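Local coordinates for protein putative esterase/lipase/thioesterase (Silicibacter sp., PDB 2PBL) that probably hydrolyses ester or thioester bonds, as expected of a putative esterase, lipase or thioesterase with the alpha/beta-hydrolase fold, at residues A[206-211]-A[233-238]; A[30-35]-A[81-86]. One frame throughout, in Å; residues are numbered along the deposited sequence.

Interaction 1 (A[206-211]-A[233-238])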
loop_
_atom_site.group_PDB
_atom_site.type_symbol
_atom_site.label_atom_id
_atom_site.label_comp_id
_atom_site.label_asym_id
_atom_site.label_seq_id
_atom_site.Cartn_x
_atom_site.Cartn_y
_atom_site.Cartn_z
ATOM N N LYS A 206 4.487 -12.710 -8.157
ATOM C CA LYS A 206 3.879 -12.141 -9.350
ATOM C C LYS A 206 3.500 -10.716 -8.936
ATOM O O LYS A 206 2.688 -10.505 -8.003
ATOM C CB LYS A 206 2.649 -12.929 -9.778
ATOM C CG LYS A 206 2.137 -12.588 -11.185
ATOM C CD LYS A 206 0.938 -13.506 -11.526
ATOM C CE LYS A 206 0.462 -13.505 -13.005
ATOM N NZ LYS A 206 -0.708 -14.523 -13.169
ATOM N N VAL A 207 4.071 -9.760 -9.647
ATOM C CA VAL A 207 3.858 -8.364 -9.404
ATOM C C VAL A 207 2.980 -7.805 -10.537
ATOM O O VAL A 207 3.284 -7.973 -11.698
ATOM C CB VAL A 207 5.204 -7.561 -9.413
ATOM C CG1 VAL A 207 4.904 -6.037 -9.146
ATOM C CG2 VAL A 207 6.165 -8.091 -8.388
ATOM N N THR A 208 1.924 -7.095 -10.155
ATOM C CA THR A 208 1.000 -6.484 -11.114
ATOM C C THR A 208 0.833 -5.025 -10.682
ATOM O O THR A 208 0.352 -4.763 -9.591
ATOM C CB THR A 208 -0.363 -7.200 -11.152
ATOM O OG1 THR A 208 -0.197 -8.599 -11.459
ATOM C CG2 THR A 208 -1.266 -6.567 -12.234
ATOM N N VAL A 209 1.260 -4.104 -11.533
ATOM C CA VAL A 209 1.124 -2.679 -11.269
ATOM C C VAL A 209 -0.247 -2.258 -11.783
ATOM O O VAL A 209 -0.607 -2.438 -12.946
ATOM C CB VAL A 209 2.251 -1.863 -11.886
ATOM C CG1 VAL A 209 2.129 -0.384 -11.462
ATOM C CG2 VAL A 209 3.583 -2.439 -11.475
ATOM N N TRP A 210 -1.026 -1.722 -10.865
ATOM C CA TRP A 210 -2.414 -1.379 -11.126
ATOM C C TRP A 210 -2.531 0.126 -11.000
ATOM O O TRP A 210 -2.253 0.692 -9.968
ATOM C CB TRP A 210 -3.281 -2.118 -10.098
ATOM C CG TRP A 210 -4.713 -2.067 -10.354
ATOM C CD1 TRP A 210 -5.531 -0.974 -10.220
ATOM C CD2 TRP A 210 -5.525 -3.124 -10.850
ATOM N NE1 TRP A 210 -6.803 -1.309 -10.581
ATOM C CE2 TRP A 210 -6.828 -2.617 -10.988
ATOM C CE3 TRP A 210 -5.277 -4.465 -11.192
ATOM C CZ2 TRP A 210 -7.907 -3.409 -11.425
ATOM C CZ3 TRP A 210 -6.335 -5.241 -11.645
ATOM C CH2 TRP A 210 -7.640 -4.714 -11.736
ATOM N N VAL A 211 -2.986 0.786 -12.048
ATOM C CA VAL A 211 -3.088 2.245 -11.998
ATOM C C VAL A 211 -4.348 2.732 -12.688
ATOM O O VAL A 211 -4.808 2.116 -13.619
ATOM C CB VAL A 211 -1.822 2.868 -12.619
ATOM C CG1 VAL A 211 -1.705 2.574 -14.111
ATOM C CG2 VAL A 211 -1.762 4.358 -12.355
ATOM N N ASP A 233 3.465 -7.355 -14.580
ATOM C CA ASP A 233 2.182 -7.193 -15.297
ATOM C C ASP A 233 1.758 -5.723 -15.071
ATOM O O ASP A 233 2.268 -5.035 -14.167
ATOM C CB ASP A 233 1.074 -8.145 -14.827
ATOM C CG ASP A 233 1.311 -9.624 -15.259
ATOM O OD1 ASP A 233 2.394 -9.917 -15.810
ATOM O OD2 ASP A 233 0.418 -10.486 -15.039
ATOM N N HIS A 234 0.840 -5.241 -15.913
ATOM C CA HIS A 234 0.379 -3.872 -15.873
ATOM C C HIS A 234 -1.080 -3.795 -16.229
ATOM O O HIS A 234 -1.441 -4.212 -17.297
ATOM C CB HIS A 234 1.190 -3.075 -16.901
ATOM C CG HIS A 234 0.966 -1.591 -16.855
ATOM N ND1 HIS A 234 1.429 -0.753 -17.851
ATOM C CD2 HIS A 234 0.417 -0.782 -15.902
ATOM C CE1 HIS A 234 1.155 0.500 -17.529
ATOM N NE2 HIS A 234 0.546 0.514 -16.354
ATOM N N VAL A 235 -1.883 -3.235 -15.320
ATOM C CA VAL A 235 -3.304 -3.001 -15.521
ATOM C C VAL A 235 -3.658 -1.510 -15.415
ATOM O O VAL A 235 -3.334 -0.839 -14.407
ATOM C CB VAL A 235 -4.148 -3.762 -14.536
ATOM C CG1 VAL A 235 -5.637 -3.409 -14.738
ATOM C CG2 VAL A 235 -3.956 -5.287 -14.711
ATOM N N ILE A 236 -4.341 -0.997 -16.443
ATOM C CA ILE A 236 -4.876 0.376 -16.391
ATOM C C ILE A 236 -6.400 0.281 -16.165
ATOM O O ILE A 236 -7.141 -0.174 -17.043
ATOM C CB ILE A 236 -4.523 1.145 -17.645
ATOM C CG1 ILE A 236 -3.012 1.242 -17.731
ATOM C CG2 ILE A 236 -5.100 2.580 -17.616
ATOM C CD1 ILE A 236 -2.569 1.926 -18.914
ATOM N N ALA A 237 -6.865 0.667 -14.978
ATOM C CA ALA A 237 -8.275 0.573 -14.613
ATOM C C ALA A 237 -9.088 1.681 -15.306
ATOM O O ALA A 237 -8.854 2.880 -15.069
ATOM C CB ALA A 237 -8.421 0.687 -13.105
ATOM N N PHE A 238 -10.019 1.270 -16.169
ATOM C CA PHE A 238 -10.803 2.219 -16.981
ATOM C C PHE A 238 -11.369 3.414 -16.213
ATOM O O PHE A 238 -12.151 3.260 -15.287
ATOM C CB PHE A 238 -11.923 1.488 -17.688
ATOM C CG PHE A 238 -12.777 2.389 -18.525
ATOM C CD1 PHE A 238 -12.320 2.820 -19.776
ATOM C CD2 PHE A 238 -14.030 2.813 -18.068
ATOM C CE1 PHE A 238 -13.112 3.668 -20.575
ATOM C CE2 PHE A 238 -14.827 3.659 -18.856
ATOM C CZ PHE A 238 -14.361 4.085 -20.112
HETATM O O HOH W 1 -1.444 -10.141 -13.319
#
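V209 is gripped at both backbone polar atoms by the neighbouring strand: its N donates to D233 O at 3.0 Å and its O accepts from V235 N at 2.8 Å. The first bond is straight, but its donor stands 45° out of the D233 carbonyl plane. The same alternation places D233 N on V207 O, V211 N on V235 O and A237 N on V211 O, five bonds in parallel register. W210 and T208 turn their backbone bonds the other way, to P165 and S167 and to V163, so both edges of strand 206-212 are used. Carbonyls V209 O and V211 O each receive a further CA-H contact, from H234 and I236; the H234 ring also brings CD2 to V209 O in its own plane. On the face shared by T208, W210, D233 and V235, one water joins T208 OG1 (2.7 Å) to D233 OD2 (2.6 Å) and donates to the carboxylate. The opposite charge of K206 stays at a distance, NZ lying 4.6 Å from D233 OD2. Further along, V235 CG1, anti to its backbone N (chi1 176°), lies 3.6 Å from the centroid of the W210 six-membered ring and 8° off its normal, a CH-pi contact over the face. A237 CB meets W210 NE1 obliquely at 3.6 Å. Helix 217-230 packs on V209 and H234, while helix 255-261 touches T208 and W210. This is the parallel pairing of a beta-alpha-beta unit at one edge of the alpha/beta-hydrolase sheet.

Interaction 2 (A[30-35]-A[81-86])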
loop_
_atom_site.group_PDB
_atom_site.type_symbol
_atom_site.label_atom_id
_atom_site.label_comp_id
_atom_site.label_asym_id
_atom_site.label_seq_id
_atom_site.Cartn_x
_atom_site.Cartn_y
_atom_site.Cartn_z
ATOM N N ASP A 30 -17.801 1.860 10.173
ATOM C CA ASP A 30 -18.974 0.977 10.051
ATOM C C ASP A 30 -18.573 -0.497 9.827
ATOM O O ASP A 30 -19.165 -1.413 10.403
ATOM C CB ASP A 30 -19.867 1.375 8.872
ATOM C CG ASP A 30 -20.612 2.693 9.091
ATOM O OD1 ASP A 30 -20.434 3.328 10.161
ATOM O OD2 ASP A 30 -21.379 3.090 8.175
ATOM N N PHE A 31 -17.582 -0.704 8.959
ATOM C CA PHE A 31 -17.075 -2.040 8.690
ATOM C C PHE A 31 -16.501 -2.652 9.965
ATOM O O PHE A 31 -16.775 -3.788 10.254
ATOM C CB PHE A 31 -16.010 -2.025 7.576
ATOM C CG PHE A 31 -15.212 -3.315 7.485
ATOM C CD1 PHE A 31 -15.699 -4.404 6.781
ATOM C CD2 PHE A 31 -13.995 -3.438 8.164
ATOM C CE1 PHE A 31 -14.981 -5.596 6.735
ATOM C CE2 PHE A 31 -13.265 -4.601 8.109
ATOM C CZ PHE A 31 -13.753 -5.683 7.391
ATOM N N ARG A 32 -15.679 -1.923 10.703
ATOM C CA ARG A 32 -15.081 -2.507 11.899
ATOM C C ARG A 32 -16.171 -2.945 12.859
ATOM O O ARG A 32 -16.150 -4.058 13.370
ATOM C CB ARG A 32 -14.142 -1.526 12.603
ATOM C CG ARG A 32 -12.823 -1.286 11.886
ATOM C CD ARG A 32 -11.852 -0.461 12.693
ATOM N NE ARG A 32 -12.324 0.904 12.937
ATOM C CZ ARG A 32 -12.160 1.940 12.114
ATOM N NH1 ARG A 32 -11.572 1.820 10.941
ATOM N NH2 ARG A 32 -12.606 3.123 12.482
ATOM N N ASN A 33 -17.123 -2.050 13.089
ATOM C CA ASN A 33 -18.236 -2.325 13.977
ATOM C C ASN A 33 -19.034 -3.531 13.539
ATOM O O ASN A 33 -19.493 -4.287 14.383
ATOM C CB ASN A 33 -19.149 -1.112 14.095
ATOM C CG ASN A 33 -18.503 0.029 14.835
ATOM O OD1 ASN A 33 -17.553 -0.154 15.607
ATOM N ND2 ASN A 33 -19.015 1.230 14.602
ATOM N N SER A 34 -19.159 -3.740 12.234
ATOM C CA SER A 34 -19.901 -4.884 11.687
ATOM C C SER A 34 -19.250 -6.232 11.925
ATOM O O SER A 34 -19.918 -7.276 11.993
ATOM C CB SER A 34 -20.062 -4.713 10.173
ATOM O OG SER A 34 -18.804 -4.788 9.499
ATOM N N LEU A 35 -17.939 -6.211 12.096
ATOM C CA LEU A 35 -17.189 -7.450 12.163
ATOM C C LEU A 35 -17.110 -8.046 13.560
ATOM O O LEU A 35 -16.743 -9.227 13.723
ATOM C CB LEU A 35 -15.777 -7.219 11.625
ATOM C CG LEU A 35 -15.311 -8.284 10.676
ATOM C CD1 LEU A 35 -16.130 -8.210 9.367
ATOM C CD2 LEU A 35 -13.849 -8.036 10.435
ATOM N N SER A 81 -8.700 4.638 8.227
ATOM C CA SER A 81 -9.508 5.092 7.089
ATOM C C SER A 81 -9.756 4.041 6.002
ATOM O O SER A 81 -10.449 4.335 5.009
ATOM C CB SER A 81 -8.822 6.269 6.445
ATOM O OG SER A 81 -8.914 7.405 7.303
ATOM N N TRP A 82 -9.287 2.805 6.196
ATOM C CA TRP A 82 -9.295 1.841 5.081
ATOM C C TRP A 82 -9.836 0.443 5.322
ATOM O O TRP A 82 -9.807 -0.366 4.421
ATOM C CB TRP A 82 -7.866 1.689 4.565
ATOM C CG TRP A 82 -7.076 2.978 4.541
ATOM C CD1 TRP A 82 -6.221 3.415 5.510
ATOM C CD2 TRP A 82 -7.164 4.035 3.580
ATOM N NE1 TRP A 82 -5.748 4.659 5.195
ATOM C CE2 TRP A 82 -6.297 5.057 4.005
ATOM C CE3 TRP A 82 -7.861 4.198 2.372
ATOM C CZ2 TRP A 82 -6.122 6.237 3.278
ATOM C CZ3 TRP A 82 -7.686 5.359 1.659
ATOM C CH2 TRP A 82 -6.805 6.358 2.097
ATOM N N SER A 83 -10.331 0.177 6.525
ATOM C CA SER A 83 -10.783 -1.148 6.945
ATOM C C SER A 83 -11.778 -1.753 5.996
ATOM O O SER A 83 -11.692 -2.941 5.663
ATOM C CB SER A 83 -11.381 -1.057 8.354
ATOM O OG SER A 83 -10.497 -0.267 9.141
ATOM N N HIS A 84 -12.722 -0.931 5.540
ATOM C CA HIS A 84 -13.803 -1.402 4.644
ATOM C C HIS A 84 -13.274 -2.017 3.322
ATOM O O HIS A 84 -13.975 -2.773 2.631
ATOM C CB HIS A 84 -14.743 -0.230 4.353
ATOM C CG HIS A 84 -14.090 0.887 3.600
ATOM N ND1 HIS A 84 -13.102 1.683 4.136
ATOM C CD2 HIS A 84 -14.292 1.337 2.340
ATOM C CE1 HIS A 84 -12.723 2.573 3.237
ATOM N NE2 HIS A 84 -13.441 2.393 2.139
ATOM N N LEU A 85 -12.025 -1.714 2.991
ATOM C CA LEU A 85 -11.406 -2.281 1.798
ATOM C C LEU A 85 -11.012 -3.774 1.991
ATOM O O LEU A 85 -10.561 -4.441 1.056
ATOM C CB LEU A 85 -10.230 -1.430 1.371
ATOM C CG LEU A 85 -10.532 0.058 1.066
ATOM C CD1 LEU A 85 -9.270 0.811 0.701
ATOM C CD2 LEU A 85 -11.593 0.231 -0.060
ATOM N N ALA A 86 -11.192 -4.291 3.199
ATOM C CA ALA A 86 -10.908 -5.706 3.495
ATOM C C ALA A 86 -11.994 -6.656 2.996
ATOM O O ALA A 86 -11.756 -7.871 2.856
ATOM C CB ALA A 86 -10.726 -5.883 5.012
#
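The C-terminal part of helix 20-35 packs here on the loop between strand 64-69 and helix 87-91, where residues 83-85 form a short 3-10 turn. CB and CG of F31 both lie 3.7 Å from H84 CA, and CG stands anti to the backbone N (chi1 166°), which directs it at this turn. S83 O lies over one face of the F31 ring, offset toward the rim, and comes within 3.3 Å of CE2. That carbonyl also accepts the backbone bond from A86 N within the turn, so the ring rests on an oxygen that already has a donor. S83 CB meets CD2 at 3.5 Å, while A86 CB approaches CZ obliquely at 3.9 Å. F56, from strand 52-56, meets the F31 ring edge-to-face and also touches S83 and A86. An alanine in place of F31 would probably open a gap beside S83 O and A86 CB and leave F56 without its aromatic mate. The polar link comes from the next residue: R32 NH1 donates to S83 OG at 3.0 Å, with an N-H...O angle of 149°. The hydroxyl oxygen lies only 4° out of the guanidinium plane, at its edge, and the bend at chi3 turns NE off the extended course of the chain. NH1 also bonds S80 O, just before the loop segment, so one nitrogen holds two loop oxygens. R32 CG lies 3.8 Å from S83 CB, adding an aliphatic touch beside that bond. The arrangement is one of helix-to-loop packing, joining an N-terminal helix to a 3-10 turn of the alpha/beta-hydrolase fold.

Overall arrangement
The two contacts share no element: their centres are 25 Å apart and their nearest atoms about 12 Å. Interaction 1 is partly buried: its four buried residues all come from strand 206-212, while D233 and I236 on the outermost strand, and K206 at the start of the inner one, are exposed. Interaction 2 buries less area, 244 against 515 Å², yet none of its touching residues is exposed. Regular main-chain bonding carries interaction 1, where strand pairing extends the sheet. In interaction 2 the side chains of F31 and R32 meet backbone and side-chain atoms of the loop, and the one hydrogen bond across it joins two side chains. F56, from strand 52-56 of that same sheet, backs interaction 2.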